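Local coordinates for protein extracellular ligand-binding receptor (PDB 4M88) that probably binds an amino acid or related small solute outside the cell and delivers it to an ABC transporter, as in other leucine-binding-family receptors, at residues Glu300-His304 against Pro305-Gly309; Gln288-Gly291 against Tyr292-Arg296; Asp261-Leu264 against Pro265-Glu269; Gly106-Ser109 against Leu110-Gly114; Gly23-Gln26 against Gly27-Tyr31. All coordinates share one frame; numbering follows the deposited sequence.

Interaction 1: residues Glu300-His304 against Pro305-Gly309; sequences EALKH and PKNTG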
loop_
_atom_site.group_PDB
_atom_site.type_symbol
_atom_site.label_atom_id
_atom_site.label_comp_id
_atom_site.label_asym_id
_atom_site.label_seq_id
_atom_site.Cartn_x
_atom_site.Cartn_y
_atom_site.Cartn_z
ATOM N N GLU A 300 -11.121 -15.506 3.222
ATOM C CA GLU A 300 -10.736 -16.774 2.605
ATOM C C GLU A 300 -10.040 -17.705 3.597
ATOM O O GLU A 300 -10.232 -18.920 3.553
ATOM C CB GLU A 300 -9.881 -16.563 1.350
ATOM C CG GLU A 300 -10.565 -15.755 0.233
ATOM C CD GLU A 300 -11.781 -16.442 -0.387
ATOM O OE1 GLU A 300 -11.980 -17.661 -0.173
ATOM O OE2 GLU A 300 -12.541 -15.753 -1.110
ATOM N N ALA A 301 -9.240 -17.150 4.503
ATOM C CA ALA A 301 -8.620 -17.986 5.526
ATOM C C ALA A 301 -9.683 -18.584 6.444
ATOM O O ALA A 301 -9.622 -19.761 6.782
ATOM C CB ALA A 301 -7.610 -17.180 6.346
ATOM N N LEU A 302 -10.641 -17.769 6.877
ATOM C CA LEU A 302 -11.653 -18.277 7.805
ATOM C C LEU A 302 -12.559 -19.344 7.178
ATOM O O LEU A 302 -13.084 -20.201 7.887
ATOM C CB LEU A 302 -12.485 -17.136 8.400
ATOM C CG LEU A 302 -11.752 -16.151 9.318
ATOM C CD1 LEU A 302 -12.717 -15.074 9.787
ATOM C CD2 LEU A 302 -11.089 -16.842 10.524
ATOM N N LYS A 303 -12.724 -19.299 5.855
ATOM C CA LYS A 303 -13.590 -20.249 5.136
ATOM C C LYS A 303 -12.817 -21.472 4.666
ATOM O O LYS A 303 -13.394 -22.431 4.154
ATOM C CB LYS A 303 -14.227 -19.571 3.919
ATOM C CG LYS A 303 -15.267 -18.535 4.287
ATOM C CD LYS A 303 -15.550 -17.587 3.135
ATOM C CE LYS A 303 -16.557 -18.172 2.175
ATOM N NZ LYS A 303 -17.252 -17.072 1.441
ATOM N N HIS A 304 -11.502 -21.426 4.820
ATOM C CA HIS A 304 -10.644 -22.477 4.285
ATOM C C HIS A 304 -10.935 -23.808 4.977
ATOM O O HIS A 304 -11.155 -23.838 6.183
ATOM C CB HIS A 304 -9.178 -22.082 4.465
ATOM C CG HIS A 304 -8.226 -22.923 3.680
ATOM N ND1 HIS A 304 -7.851 -24.187 4.076
ATOM C CD2 HIS A 304 -7.577 -22.680 2.516
ATOM C CE1 HIS A 304 -7.009 -24.691 3.190
ATOM N NE2 HIS A 304 -6.827 -23.798 2.234
ATOM N N PRO A 305 -10.943 -24.914 4.210
ATOM C CA PRO A 305 -11.260 -26.238 4.765
ATOM C C PRO A 305 -10.402 -26.598 5.973
ATOM O O PRO A 305 -10.871 -27.325 6.845
ATOM C CB PRO A 305 -10.946 -27.186 3.603
ATOM C CG PRO A 305 -11.154 -26.365 2.388
ATOM C CD PRO A 305 -10.723 -24.963 2.752
ATOM N N LYS A 306 -9.175 -26.090 6.027
ATOM C CA LYS A 306 -8.269 -26.383 7.143
ATOM C C LYS A 306 -8.662 -25.678 8.438
ATOM O O LYS A 306 -8.389 -26.175 9.536
ATOM C CB LYS A 306 -6.827 -26.019 6.776
ATOM C CG LYS A 306 -6.202 -26.999 5.803
ATOM C CD LYS A 306 -4.906 -26.476 5.207
ATOM C CE LYS A 306 -4.413 -27.417 4.107
ATOM N NZ LYS A 306 -3.142 -26.961 3.475
ATOM N N ASN A 307 -9.299 -24.520 8.311
ATOM C CA ASN A 307 -9.651 -23.733 9.484
ATOM C C ASN A 307 -10.694 -24.431 10.345
ATOM O O ASN A 307 -11.633 -25.030 9.826
ATOM C CB ASN A 307 -10.160 -22.360 9.072
ATOM C CG ASN A 307 -10.360 -21.447 10.256
ATOM O OD1 ASN A 307 -9.437 -21.235 11.045
ATOM N ND2 ASN A 307 -11.563 -20.894 10.391
ATOM N N THR A 308 -10.530 -24.352 11.660
ATOM C CA THR A 308 -11.408 -25.098 12.553
ATOM C C THR A 308 -12.177 -24.221 13.539
ATOM O O THR A 308 -12.946 -24.731 14.353
ATOM C CB THR A 308 -10.638 -26.201 13.327
ATOM O OG1 THR A 308 -9.579 -25.607 14.085
ATOM C CG2 THR A 308 -10.053 -27.230 12.361
ATOM N N GLY A 309 -11.984 -22.909 13.462
ATOM C CA GLY A 309 -12.672 -22.014 14.376
ATOM C C GLY A 309 -12.599 -20.535 14.045
ATOM O O GLY A 309 -12.018 -20.124 13.033
#

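Interaction 2: residues Gln288-Gly291 against Tyr292-Arg296; sequences QLEG and YLSAR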
loop_
_atom_site.group_PDB
_atom_site.type_symbol
_atom_site.label_atom_id
_atom_site.label_comp_id
_atom_site.label_asym_id
_atom_site.label_seq_id
_atom_site.Cartn_x
_atom_site.Cartn_y
_atom_site.Cartn_z
ATOM N N GLN A 288 -8.768 1.272 -2.504
ATOM C CA GLN A 288 -10.013 0.506 -2.391
ATOM C C GLN A 288 -9.739 -0.972 -2.637
ATOM O O GLN A 288 -10.218 -1.828 -1.905
ATOM C CB GLN A 288 -11.060 1.030 -3.378
ATOM C CG GLN A 288 -11.582 2.403 -2.963
ATOM C CD GLN A 288 -12.326 3.115 -4.053
ATOM O OE1 GLN A 288 -12.222 2.755 -5.221
ATOM N NE2 GLN A 288 -13.086 4.149 -3.680
ATOM N N LEU A 289 -8.961 -1.277 -3.666
ATOM C CA LEU A 289 -8.684 -2.674 -3.983
ATOM C C LEU A 289 -7.843 -3.316 -2.891
ATOM O O LEU A 289 -8.053 -4.473 -2.543
ATOM C CB LEU A 289 -8.016 -2.810 -5.358
ATOM C CG LEU A 289 -7.612 -4.229 -5.762
ATOM C CD1 LEU A 289 -8.810 -5.162 -5.729
ATOM C CD2 LEU A 289 -7.015 -4.209 -7.161
ATOM N N GLU A 290 -6.902 -2.558 -2.333
ATOM C CA GLU A 290 -6.066 -3.061 -1.245
ATOM C C GLU A 290 -6.909 -3.398 -0.025
ATOM O O GLU A 290 -6.675 -4.414 0.636
ATOM C CB GLU A 290 -5.001 -2.027 -0.862
ATOM C CG GLU A 290 -4.016 -2.530 0.181
ATOM C CD GLU A 290 -2.644 -1.874 0.065
ATOM O OE1 GLU A 290 -2.515 -0.833 -0.632
ATOM O OE2 GLU A 290 -1.684 -2.411 0.662
ATOM N N GLY A 291 -7.883 -2.547 0.279
ATOM C CA GLY A 291 -8.736 -2.789 1.437
ATOM C C GLY A 291 -9.599 -4.017 1.196
ATOM O O GLY A 291 -9.780 -4.855 2.072
ATOM N N TYR A 292 -10.116 -4.132 -0.017
ATOM C CA TYR A 292 -10.924 -5.286 -0.386
ATOM C C TYR A 292 -10.122 -6.588 -0.263
ATOM O O TYR A 292 -10.593 -7.564 0.323
ATOM C CB TYR A 292 -11.469 -5.087 -1.797
ATOM C CG TYR A 292 -12.212 -6.283 -2.360
ATOM C CD1 TYR A 292 -13.576 -6.418 -2.174
ATOM C CD2 TYR A 292 -11.536 -7.278 -3.070
ATOM C CE1 TYR A 292 -14.266 -7.507 -2.693
ATOM C CE2 TYR A 292 -12.212 -8.375 -3.591
ATOM C CZ TYR A 292 -13.572 -8.488 -3.388
ATOM O OH TYR A 292 -14.247 -9.570 -3.897
ATOM N N LEU A 293 -8.908 -6.602 -0.801
ATOM C CA LEU A 293 -8.091 -7.824 -0.775
ATOM C C LEU A 293 -7.590 -8.157 0.629
ATOM O O LEU A 293 -7.418 -9.335 0.976
ATOM C CB LEU A 293 -6.909 -7.714 -1.747
ATOM C CG LEU A 293 -7.305 -7.792 -3.224
ATOM C CD1 LEU A 293 -6.134 -7.495 -4.154
ATOM C CD2 LEU A 293 -7.906 -9.154 -3.554
ATOM N N SER A 294 -7.356 -7.128 1.435
ATOM C CA SER A 294 -6.877 -7.361 2.789
ATOM C C SER A 294 -7.983 -8.037 3.585
ATOM O O SER A 294 -7.742 -9.018 4.294
ATOM C CB SER A 294 -6.423 -6.062 3.450
ATOM O OG SER A 294 -5.301 -5.526 2.775
ATOM N N ALA A 295 -9.196 -7.520 3.453
ATOM C CA ALA A 295 -10.354 -8.103 4.123
ATOM C C ALA A 295 -10.671 -9.479 3.546
ATOM O O ALA A 295 -10.977 -10.413 4.286
ATOM C CB ALA A 295 -11.564 -7.172 4.018
ATOM N N ARG A 296 -10.595 -9.621 2.227
ATOM C CA ARG A 296 -10.908 -10.903 1.618
ATOM C C ARG A 296 -9.919 -12.008 2.012
ATOM O O ARG A 296 -10.283 -13.177 2.096
ATOM C CB ARG A 296 -10.987 -10.785 0.099
ATOM C CG ARG A 296 -11.422 -12.081 -0.552
ATOM C CD ARG A 296 -11.960 -11.860 -1.952
ATOM N NE ARG A 296 -12.217 -13.134 -2.605
ATOM C CZ ARG A 296 -12.588 -13.254 -3.873
ATOM N NH1 ARG A 296 -12.754 -12.161 -4.614
ATOM N NH2 ARG A 296 -12.783 -14.463 -4.393
#

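Interaction 3: residues Asp261-Leu264 against Pro265-Glu269; sequences DKML and PVQRE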
loop_
_atom_site.group_PDB
_atom_site.type_symbol
_atom_site.label_atom_id
_atom_site.label_comp_id
_atom_site.label_asym_id
_atom_site.label_seq_id
_atom_site.Cartn_x
_atom_site.Cartn_y
_atom_site.Cartn_z
ATOM N N ASP A 261 -9.485 -2.399 -14.445
ATOM C CA ASP A 261 -9.481 -3.335 -15.571
ATOM C C ASP A 261 -10.282 -4.583 -15.207
ATOM O O ASP A 261 -10.572 -4.820 -14.031
ATOM C CB ASP A 261 -8.051 -3.689 -15.996
ATOM C CG ASP A 261 -7.352 -2.543 -16.722
ATOM O OD1 ASP A 261 -8.042 -1.764 -17.421
ATOM O OD2 ASP A 261 -6.109 -2.423 -16.597
ATOM N N LYS A 262 -10.644 -5.373 -16.210
ATOM C CA LYS A 262 -11.590 -6.466 -16.006
ATOM C C LYS A 262 -11.039 -7.828 -16.407
ATOM O O LYS A 262 -11.793 -8.774 -16.623
ATOM C CB LYS A 262 -12.885 -6.179 -16.764
ATOM C CG LYS A 262 -14.023 -5.761 -15.861
ATOM C CD LYS A 262 -14.998 -4.827 -16.559
ATOM C CE LYS A 262 -16.427 -5.108 -16.108
ATOM N NZ LYS A 262 -16.520 -5.336 -14.630
HETATM N N MSE A 263 -9.718 -7.920 -16.487
HETATM C CA MSE A 263 -9.031 -9.129 -16.950
HETATM C C MSE A 263 -9.188 -10.357 -16.040
HETATM O O MSE A 263 -9.428 -11.467 -16.516
HETATM C CB MSE A 263 -7.547 -8.800 -17.127
HETATM C CG MSE A 263 -6.635 -9.982 -17.373
HETATM SE SE MSE A 263 -4.966 -9.329 -18.134
HETATM C CE MSE A 263 -5.748 -8.222 -19.542
ATOM N N LEU A 264 -9.030 -10.154 -14.736
ATOM C CA LEU A 264 -9.061 -11.254 -13.765
ATOM C C LEU A 264 -10.401 -11.366 -13.044
ATOM O O LEU A 264 -11.108 -10.374 -12.887
ATOM C CB LEU A 264 -7.970 -11.061 -12.712
ATOM C CG LEU A 264 -6.536 -10.913 -13.202
ATOM C CD1 LEU A 264 -5.603 -10.712 -12.013
ATOM C CD2 LEU A 264 -6.143 -12.127 -14.004
ATOM N N PRO A 265 -10.752 -12.581 -12.594
ATOM C CA PRO A 265 -11.959 -12.757 -11.780
ATOM C C PRO A 265 -11.966 -11.842 -10.557
ATOM O O PRO A 265 -13.017 -11.299 -10.215
ATOM C CB PRO A 265 -11.868 -14.221 -11.338
ATOM C CG PRO A 265 -11.140 -14.891 -12.448
ATOM C CD PRO A 265 -10.142 -13.872 -12.963
ATOM N N VAL A 266 -10.814 -11.645 -9.917
ATOM C CA VAL A 266 -10.789 -10.833 -8.699
ATOM C C VAL A 266 -11.096 -9.351 -9.003
ATOM O O VAL A 266 -11.703 -8.647 -8.186
ATOM C CB VAL A 266 -9.467 -11.011 -7.917
ATOM C CG1 VAL A 266 -8.279 -10.509 -8.729
ATOM C CG2 VAL A 266 -9.549 -10.323 -6.557
ATOM N N GLN A 267 -10.692 -8.880 -10.179
ATOM C CA GLN A 267 -11.025 -7.517 -10.586
ATOM C C GLN A 267 -12.533 -7.349 -10.726
ATOM O O GLN A 267 -13.103 -6.347 -10.286
ATOM C CB GLN A 267 -10.309 -7.148 -11.885
ATOM C CG GLN A 267 -8.818 -6.881 -11.687
ATOM C CD GLN A 267 -8.046 -6.929 -12.986
ATOM O OE1 GLN A 267 -8.209 -7.856 -13.778
ATOM N NE2 GLN A 267 -7.203 -5.924 -13.215
ATOM N N ARG A 268 -13.186 -8.338 -11.329
ATOM C CA ARG A 268 -14.624 -8.257 -11.544
ATOM C C ARG A 268 -15.403 -8.389 -10.233
ATOM O O ARG A 268 -16.414 -7.708 -10.035
ATOM C CB ARG A 268 -15.076 -9.319 -12.543
ATOM C CG ARG A 268 -14.489 -9.141 -13.921
ATOM C CD ARG A 268 -14.820 -10.336 -14.812
ATOM N NE ARG A 268 -13.648 -10.706 -15.597
ATOM C CZ ARG A 268 -13.089 -11.910 -15.600
ATOM N NH1 ARG A 268 -13.607 -12.895 -14.883
ATOM N NH2 ARG A 268 -12.015 -12.130 -16.341
ATOM N N GLU A 269 -14.931 -9.262 -9.347
ATOM C CA GLU A 269 -15.552 -9.437 -8.031
ATOM C C GLU A 269 -15.405 -8.189 -7.151
ATOM O O GLU A 269 -16.335 -7.808 -6.436
ATOM C CB GLU A 269 -14.968 -10.674 -7.334
ATOM C CG GLU A 269 -15.354 -11.972 -8.050
ATOM C CD GLU A 269 -14.571 -13.189 -7.588
ATOM O OE1 GLU A 269 -13.447 -13.032 -7.061
ATOM O OE2 GLU A 269 -15.089 -14.312 -7.773
HETATM O O HOH W 1 -17.997 -6.617 -12.086
#

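Interaction 4: residues Gly106-Ser109 against Leu110-Gly114; sequences GAES and LRTPG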
loop_
_atom_site.group_PDB
_atom_site.type_symbol
_atom_site.label_atom_id
_atom_site.label_comp_id
_atom_site.label_asym_id
_atom_site.label_seq_id
_atom_site.Cartn_x
_atom_site.Cartn_y
_atom_site.Cartn_z
ATOM N N GLY A 106 4.582 -0.395 2.747
ATOM C CA GLY A 106 5.374 -1.609 2.808
ATOM C C GLY A 106 6.857 -1.342 2.995
ATOM O O GLY A 106 7.694 -2.034 2.410
ATOM N N ALA A 107 7.191 -0.353 3.820
ATOM C CA ALA A 107 8.591 0.007 4.056
ATOM C C ALA A 107 9.382 -1.182 4.586
ATOM O O ALA A 107 8.865 -1.986 5.374
ATOM C CB ALA A 107 8.685 1.187 5.016
ATOM N N GLU A 108 10.633 -1.305 4.152
ATOM C CA GLU A 108 11.442 -2.445 4.564
ATOM C C GLU A 108 11.631 -2.425 6.082
ATOM O O GLU A 108 11.645 -3.479 6.722
ATOM C CB GLU A 108 12.791 -2.462 3.823
ATOM C CG GLU A 108 13.671 -3.690 4.089
ATOM C CD GLU A 108 13.028 -5.018 3.672
ATOM O OE1 GLU A 108 12.013 -5.017 2.938
ATOM O OE2 GLU A 108 13.545 -6.079 4.091
ATOM N N SER A 109 11.739 -1.231 6.661
ATOM C CA SER A 109 11.975 -1.107 8.102
ATOM C C SER A 109 10.787 -1.578 8.951
ATOM O O SER A 109 10.947 -1.853 10.144
ATOM C CB SER A 109 12.336 0.333 8.474
ATOM O OG SER A 109 11.309 1.232 8.087
ATOM N N LEU A 110 9.602 -1.653 8.346
ATOM C CA LEU A 110 8.396 -2.094 9.060
ATOM C C LEU A 110 8.147 -3.590 8.851
ATOM O O LEU A 110 7.382 -4.228 9.576
ATOM C CB LEU A 110 7.183 -1.297 8.578
ATOM C CG LEU A 110 7.309 0.226 8.665
ATOM C CD1 LEU A 110 6.064 0.892 8.097
ATOM C CD2 LEU A 110 7.568 0.667 10.106
ATOM N N ARG A 111 8.813 -4.143 7.850
ATOM C CA ARG A 111 8.589 -5.510 7.412
ATOM C C ARG A 111 9.699 -6.426 7.923
ATOM O O ARG A 111 9.522 -7.646 8.078
ATOM C CB ARG A 111 8.564 -5.491 5.881
ATOM C CG ARG A 111 8.333 -6.805 5.214
ATOM C CD ARG A 111 8.137 -6.583 3.733
ATOM N NE ARG A 111 6.889 -5.889 3.444
ATOM C CZ ARG A 111 5.999 -6.320 2.552
ATOM N NH1 ARG A 111 4.882 -5.637 2.340
ATOM N NH2 ARG A 111 6.234 -7.437 1.876
ATOM N N THR A 112 10.850 -5.827 8.207
ATOM C CA THR A 112 12.028 -6.587 8.607
ATOM C C THR A 112 12.608 -5.918 9.841
ATOM O O THR A 112 13.111 -4.797 9.756
ATOM C CB THR A 112 13.069 -6.614 7.477
ATOM O OG1 THR A 112 12.455 -7.108 6.278
ATOM C CG2 THR A 112 14.243 -7.504 7.840
ATOM N N PRO A 113 12.529 -6.597 10.998
ATOM C CA PRO A 113 12.022 -7.965 11.176
ATOM C C PRO A 113 10.503 -8.097 11.169
ATOM O O PRO A 113 10.008 -9.225 11.079
ATOM C CB PRO A 113 12.549 -8.340 12.561
ATOM C CG PRO A 113 12.558 -7.035 13.293
ATOM C CD PRO A 113 13.006 -6.025 12.270
ATOM N N GLY A 114 9.772 -6.990 11.264
ATOM C CA GLY A 114 8.322 -7.065 11.360
ATOM C C GLY A 114 7.880 -7.760 12.636
ATOM O O GLY A 114 8.521 -7.633 13.680
HETATM O O HOH W 2 6.294 -3.584 5.114
HETATM O O HOH W 3 10.213 -4.222 11.750
#

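Interaction 5: residues Gly23-Gln26 against Gly27-Tyr31; sequences GLNQ and GIKAY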
loop_
_atom_site.group_PDB
_atom_site.type_symbol
_atom_site.label_atom_id
_atom_site.label_comp_id
_atom_site.label_asym_id
_atom_site.label_seq_id
_atom_site.Cartn_x
_atom_site.Cartn_y
_atom_site.Cartn_z
ATOM N N GLY A 23 -10.532 5.304 1.399
ATOM C CA GLY A 23 -10.462 4.341 0.305
ATOM C C GLY A 23 -10.250 2.913 0.789
ATOM O O GLY A 23 -10.956 1.988 0.363
ATOM N N LEU A 24 -9.281 2.721 1.680
ATOM C CA LEU A 24 -9.088 1.413 2.308
ATOM C C LEU A 24 -10.370 0.962 2.984
ATOM O O LEU A 24 -10.772 -0.194 2.873
ATOM C CB LEU A 24 -7.970 1.458 3.362
ATOM C CG LEU A 24 -6.510 1.475 2.930
ATOM C CD1 LEU A 24 -5.643 1.592 4.181
ATOM C CD2 LEU A 24 -6.160 0.216 2.159
ATOM N N ASN A 25 -11.001 1.879 3.711
ATOM C CA ASN A 25 -12.220 1.560 4.447
ATOM C C ASN A 25 -13.356 1.144 3.501
ATOM O O ASN A 25 -14.107 0.211 3.786
ATOM C CB ASN A 25 -12.627 2.764 5.300
ATOM C CG ASN A 25 -13.856 2.504 6.155
ATOM O OD1 ASN A 25 -14.910 3.098 5.937
ATOM N ND2 ASN A 25 -13.722 1.625 7.143
ATOM N N GLN A 26 -13.490 1.852 2.387
ATOM C CA GLN A 26 -14.506 1.520 1.384
ATOM C C GLN A 26 -14.324 0.112 0.835
ATOM O O GLN A 26 -15.296 -0.639 0.664
ATOM C CB GLN A 26 -14.476 2.542 0.247
ATOM C CG GLN A 26 -15.126 3.867 0.635
ATOM C CD GLN A 26 -14.650 5.024 -0.228
ATOM O OE1 GLN A 26 -13.865 4.834 -1.153
ATOM N NE2 GLN A 26 -15.120 6.231 0.077
ATOM N N GLY A 27 -13.084 -0.247 0.547
ATOM C CA GLY A 27 -12.794 -1.567 0.009
ATOM C C GLY A 27 -13.073 -2.655 1.024
ATOM O O GLY A 27 -13.589 -3.727 0.693
ATOM N N ILE A 28 -12.730 -2.387 2.278
ATOM C CA ILE A 28 -12.986 -3.363 3.332
ATOM C C ILE A 28 -14.490 -3.576 3.484
ATOM O O ILE A 28 -14.958 -4.717 3.522
ATOM C CB ILE A 28 -12.381 -2.898 4.674
ATOM C CG1 ILE A 28 -10.850 -2.904 4.605
ATOM C CG2 ILE A 28 -12.847 -3.783 5.823
ATOM C CD1 ILE A 28 -10.197 -2.145 5.783
ATOM N N LYS A 29 -15.256 -2.485 3.539
ATOM C CA LYS A 29 -16.703 -2.594 3.693
ATOM C C LYS A 29 -17.344 -3.284 2.509
ATOM O O LYS A 29 -18.296 -4.056 2.671
ATOM C CB LYS A 29 -17.324 -1.209 3.852
ATOM C CG LYS A 29 -17.023 -0.555 5.171
ATOM C CD LYS A 29 -17.585 0.849 5.163
ATOM C CE LYS A 29 -17.632 1.425 6.557
ATOM N NZ LYS A 29 -17.860 2.891 6.540
ATOM N N ALA A 30 -16.834 -2.989 1.315
ATOM C CA ALA A 30 -17.324 -3.619 0.097
ATOM C C ALA A 30 -17.166 -5.135 0.188
ATOM O O ALA A 30 -18.102 -5.870 -0.127
ATOM C CB ALA A 30 -16.613 -3.066 -1.132
ATOM N N TYR A 31 -16.009 -5.611 0.635
ATOM C CA TYR A 31 -15.852 -7.059 0.793
ATOM C C TYR A 31 -16.792 -7.625 1.859
ATOM O O TYR A 31 -17.472 -8.640 1.624
ATOM C CB TYR A 31 -14.418 -7.482 1.115
ATOM C CG TYR A 31 -14.392 -8.962 1.433
ATOM C CD1 TYR A 31 -14.558 -9.904 0.423
ATOM C CD2 TYR A 31 -14.277 -9.415 2.746
ATOM C CE1 TYR A 31 -14.581 -11.266 0.708
ATOM C CE2 TYR A 31 -14.305 -10.776 3.040
ATOM C CZ TYR A 31 -14.454 -11.690 2.018
ATOM O OH TYR A 31 -14.464 -13.043 2.300
#

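Interaction 1: residues Glu300-His304 against Pro305-Gly309
His304 and Asn307 bracket a type I beta turn that takes the chain off the C-terminal end of helix 286-303. Two hydrogen bonds hold it. The backbone bond closing the turn runs from Asn307 N to His304 O (2.9 Å), and a side-chain bond runs from Lys306 N to His304 ND1 at 3.0 Å, the amide lying near the imidazole plane and the bond fairly straight at 166°. This bond is consistent with ND1 acting as the unprotonated acceptor. A chi1 of -167°, with CG anti to the backbone N and beside the carbonyl carbon, brings the ring edge round to Lys306 N. A CH-pi contact places Pro305 CD over one face of the ring, 3.5 Å from its centroid, while the extended Lys306 chain runs alongside, CD 3.4 Å from His304 CE1. Outside the turn, Thr318 of helix 312-321 bonds Asn307 OD1. The amide nitrogen Asn307 ND2 spans helix end and loop, giving one bond to Leu302 O (3.0 Å) and one to Gly309 O (2.8 Å).

Interaction 2: residues Gln288-Gly291 against Tyr292-Arg296
Ser294 is tied twice to Glu290 O, through its hydroxyl OG at 2.8 Å and its backbone N at 2.9 Å. The two donors reach this oxygen from opposite faces of the carbonyl plane, which lets a single carbonyl oxygen accept both. The torsion that allows it sets OG beside the backbone N (chi1 -65°), turning the hydroxyl back down the helix toward the preceding turn. The same i to i+4 pattern continues along the backbone in Tyr292 N to Gln288 O, Leu293 N to Leu289 O (2.9 Å) and Ala295 N to Gly291 O, with N-H...O angles of 162° or more.

Polar ends that leave the segment find partners elsewhere: Glu290 forms a salt bridge with Arg122 and a hydrogen bond with Asn102, Gln288 bonds Gln26, and the Tyr292 hydroxyl bonds Gln34. Arg296, salt-bridged to Glu269 and Glu300, adds a weak NH1 bond to Tyr292 OH.

Apolar packing lies on another side of the helix. Leu289 CD1 meets Leu293 CD1 at 3.9 Å and also comes within 4.4 Å of Tyr292 CD2, while Phe270 of helix 265-277 packs edge-to-face with the Tyr292 ring. The contact is buried, and its chemistry implies a division of labour: the serine hydroxyl spends its proton on its own helix, whereas the longer polar chains tie helix 286-303 to its surroundings.

Interaction 3: residues Asp261-Leu264 against Pro265-Glu269
At the start of helix 265-277 Leu264 holds the N-cap position, and the side chain of Gln267, three residues on, accepts its N-H, as in the reciprocal half of a capping box. Gln267 OE1 lies 2.6 Å from Leu264 N; the donor is in the plane of the side-chain carbonyl and the bond is close to straight (163°). The Gln267 chain starts with CG beside its own backbone N (chi1 -74°) and then extends, which brings the amide back to the backbone of the loop 261-264, with CB 3.2 Å from Asp261 O. Gln267 NE2 bonds Asp258 O, and the amide is thereby gripped at both ends. Were Gln267 replaced by alanine, Leu264 N and Asp258 O would probably both lose their side-chain partner, and the loop before the helix could shift. In the other direction, Leu264 O receives weak bonds from Gln267 N and Arg268 N.

Arg268 closes over the loop from another side. Its NE donates to Lys262 O at 2.9 Å, with a weak second bond from NH2 to the same oxygen, while Leu264 O sits over the centre of the guanidinium face, 3.6 Å above its plane. The Lys262 and Arg268 side chains cross, CG to CG 3.9 Å, and the Lys262 ammonium bonds Gln271.

Beyond this turn, Val266 packs on Leu293 and Glu269 on Tyr292, so the start of helix 265-277 rests against helix 286-303, after the loop from strand 250-254.

Interaction 4: residues Gly106-Ser109 against Leu110-Gly114
Leu110 continues the short, weakly bonded helix 108-111, its N donating to Ala107 O at 3.1 Å from well above the carbonyl plane, an i to i+3 bond. Its side chain stays near the same residue, CG lying 4.0 Å from Ala107 CB.

Arg111 follows with a bond from its N to Glu108 O (3.1 Å) and a weaker one to Ala107 O. Its side chain sets out with CG anti to the backbone N (chi1 -179°) and bends about the CG-CD bond, bringing NE to a water (2.9 Å) that also donates to Ala107 O; this water lies at the guanidinium edge, in its plane. The far end, NH1, bonds Arg122 O.

Thr112 makes a direct side-chain bond: OG1 donates to Glu108 OE2 at 2.7 Å, meeting that oxygen from above the carboxylate plane. Its backbone N approaches Glu108 O nearly along the C=O axis (2.9 Å), so Glu108 holds Thr112 by main chain and side chain together.

After the cis-Pro113, Gly114 adopts a positive phi, and its N reaches a water shared with Ser109 O.

The turn belongs to the beta-alpha-beta unit of strand 99-101, helix 108-111 and strand 118-119, and Ala107 and Leu110 pack on Thr153 while Glu108 touches Val160, both on helix 152-166.

Interaction 5: residues Gly23-Gln26 against Gly27-Tyr31
Gly27, Ile28, Lys29 and Ala30 each donate a backbone N-H to the carbonyl four residues back, at 2.9 to 3.1 Å from N to the O atoms of Gly23, Leu24, Asn25 and Gln26 respectively, which is regular alpha-helical geometry.

One side-chain pair repeats that spacing. Lys29 NZ donates to Asn25 OD1 at 3.0 Å, lying in the plane of the amide on a lone pair of the oxygen. The lysine starts with CG beside its backbone N (chi1 -71°) and runs out fully extended, so that its aliphatic part runs past Asn25, CG 3.3 Å from Asn25 O and CE 3.3 Å from Asn25 OD1. In Asn25, CG anti to the backbone N (chi1 -177°) swings the amide toward Lys29; ND2 bonds Gln9 and Glu50, and the bonds at both ends determine which way the amide is turned. Glu50 is also a long, weak ion-pair mate of Lys29. A leucine at Asn25 would probably leave Lys29 NZ without its amide acceptor, and Gln9 and Glu50 without their ND2 donor.

Elsewhere Ile28 CG1 lies 3.2 Å from Leu24 O, and Gln26 OE1 bonds Gln288.

Leu24 and Ile28 meet Gln9 of strand 4-11, and Asn25 and Ile28 meet Leu48 of strand 45-52, as is characteristic of the crossover helix in a beta-alpha-beta unit of the parallel-sheet lobe.

How the interactions relate
Interactions 2 and 5 are the buried pair, their centres 6 Å apart: helices 286-303 and 18-37 touch through Gly291 O and Ile28 CG1 and through a probable hydrogen bond from Gln288 to Gln26. Interaction 3 touches interaction 2 but not 5, at a helix start where Arg296 NH1 and Glu269 OE1 form a salt bridge. Interaction 1 ends the helix carrying interaction 2 and packs lightly on Tyr31 of 5. Interaction 4 stands apart, across the chain's centre from 3 and 5. Regular i to i+4 bonding dominates the buried helices; 1 and 3 use side chains to bond nearby backbone, while 4 combines short backbone turns with a threonine-glutamate bond. Waters bridge in 3 and 4.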